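Local coordinates for DUF917 domain-containing protein (Chromobacterium violaceum, PDB 2O3I), which is of unknown function but belongs to the DUF917 (S-Me-THD-like) family and forms a two-chain assembly, at residues P152-F157 / V166-R171. The protein carries 2 engineered substitutions. Residues are numbered along the deposited sequence; the frame is centred on the assembly and turned at random.
Sequences PPTPAF and VELGVR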
# COMPACT_ATOMS: atom_id res chain seq x y z
N PRO A 152 8.95 -5.37 16.39
CA PRO A 152 8.05 -4.53 15.59
C PRO A 152 8.46 -4.61 14.13
O PRO A 152 9.63 -4.41 13.81
CB PRO A 152 8.24 -3.14 16.19
CG PRO A 152 8.50 -3.45 17.64
CD PRO A 152 9.48 -4.62 17.55
N PRO A 153 7.51 -4.93 13.24
CA PRO A 153 7.80 -5.04 11.80
C PRO A 153 7.98 -3.70 11.09
O PRO A 153 8.60 -3.64 10.03
CB PRO A 153 6.61 -5.83 11.27
CG PRO A 153 5.49 -5.34 12.14
CD PRO A 153 6.13 -5.36 13.52
N THR A 154 7.41 -2.64 11.66
CA THR A 154 7.52 -1.32 11.05
C THR A 154 8.12 -0.36 12.07
O THR A 154 8.10 -0.63 13.26
CB THR A 154 6.14 -0.77 10.63
OG1 THR A 154 5.37 -0.48 11.80
CG2 THR A 154 5.39 -1.79 9.79
N PRO A 155 8.66 0.78 11.61
CA PRO A 155 8.75 1.26 10.23
C PRO A 155 9.41 0.29 9.25
O PRO A 155 10.43 -0.33 9.56
CB PRO A 155 9.57 2.54 10.37
CG PRO A 155 9.24 3.01 11.75
CD PRO A 155 9.30 1.72 12.53
N ALA A 156 8.81 0.16 8.08
CA ALA A 156 9.34 -0.70 7.03
C ALA A 156 9.73 0.24 5.89
O ALA A 156 9.01 1.20 5.60
CB ALA A 156 8.29 -1.69 6.56
N PHE A 157 10.86 -0.02 5.24
CA PHE A 157 11.28 0.85 4.16
C PHE A 157 11.42 0.10 2.83
O PHE A 157 12.10 -0.91 2.76
CB PHE A 157 12.63 1.51 4.52
CG PHE A 157 12.61 2.29 5.81
CD1 PHE A 157 11.97 3.53 5.89
CD2 PHE A 157 13.20 1.77 6.96
CE1 PHE A 157 11.93 4.25 7.10
CE2 PHE A 157 13.17 2.47 8.17
CZ PHE A 157 12.53 3.71 8.24
N VAL A 166 9.85 4.61 0.11
CA VAL A 166 8.53 4.60 0.71
C VAL A 166 8.62 3.99 2.11
O VAL A 166 9.30 2.98 2.31
CB VAL A 166 7.53 3.76 -0.13
CG1 VAL A 166 6.17 3.75 0.53
CG2 VAL A 166 7.41 4.34 -1.53
N GLU A 167 7.96 4.62 3.07
CA GLU A 167 7.95 4.11 4.43
C GLU A 167 6.55 3.63 4.78
O GLU A 167 5.55 4.24 4.39
CB GLU A 167 8.38 5.20 5.41
CG GLU A 167 8.45 4.71 6.84
CD GLU A 167 8.76 5.82 7.83
OE1 GLU A 167 9.62 6.67 7.53
OE2 GLU A 167 8.14 5.83 8.91
N LEU A 168 6.48 2.55 5.54
CA LEU A 168 5.19 2.00 5.93
C LEU A 168 5.16 1.68 7.41
O LEU A 168 6.05 1.01 7.93
CB LEU A 168 4.89 0.75 5.10
CG LEU A 168 3.48 0.16 5.03
CD1 LEU A 168 3.18 -0.60 6.29
CD2 LEU A 168 2.46 1.25 4.79
N GLY A 169 4.15 2.19 8.10
CA GLY A 169 3.99 1.94 9.52
C GLY A 169 2.65 1.27 9.75
O GLY A 169 1.65 1.69 9.17
N VAL A 170 2.62 0.22 10.57
CA VAL A 170 1.36 -0.48 10.85
C VAL A 170 1.12 -0.70 12.34
O VAL A 170 1.97 -1.24 13.06
CB VAL A 170 1.29 -1.86 10.15
CG1 VAL A 170 0.04 -2.60 10.59
CG2 VAL A 170 1.29 -1.68 8.65
N ARG A 171 -0.06 -0.29 12.79
CA ARG A 171 -0.48 -0.47 14.17
C ARG A 171 -1.79 -1.26 14.14
O ARG A 171 -2.82 -0.77 13.65
CB ARG A 171 -0.69 0.89 14.86
O HOH W 1 5.09 -2.07 13.80
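Ala156 and Leu168 form an antiparallel hydrogen-bonded pair at the open end of a beta hairpin built from strands 156-159 and 165-171. Ala156 N reaches Leu168 O and Leu168 N reaches Ala156 O, both at 2.9 Å, and the small methyl of Ala156 lies on the same face of the sheet as Leu168, asking little room beside the larger side chain. One step along, Phe157 and Glu167 make the non-hydrogen-bonded pair on the other face. Followed outward, Glu167 CB lies 4.0 Å from Phe157 CD1, and Glu167 CG, anti to the backbone N, comes to 3.5 Å from Phe157 CE1. The chain runs on extended to CD, and Glu167 OE1 lies at the ring edge, near its plane, 3.4 Å from Phe157 CE1, while Glu167 OE2 passes Pro155 CB at 3.9 Å. A glutamate suits this place because its methylenes lie against the aromatic ring while its carboxylate, turned 75° from that ring, reaches a salt bridge between OE2 and Arg93 of helix 81-96. That helix also packs on Phe157. Strand 165-171 is outermost in its own chain, yet it pairs antiparallel with a strand of the second subunit, so the sheet continues across the interface. Beyond the ladder the cis peptide before Pro155 bends the chain, and Thr154 takes over with its side chain. A threonine serves here because its methyl CG2 lies beside Val170 CB while its OG1, held between backbone N and carbonyl carbon (chi1 69°), replaces a main-chain acceptor: Val170 N donates to it almost straight (171°), and a water sits 2.6 Å from the same Thr154 OG1.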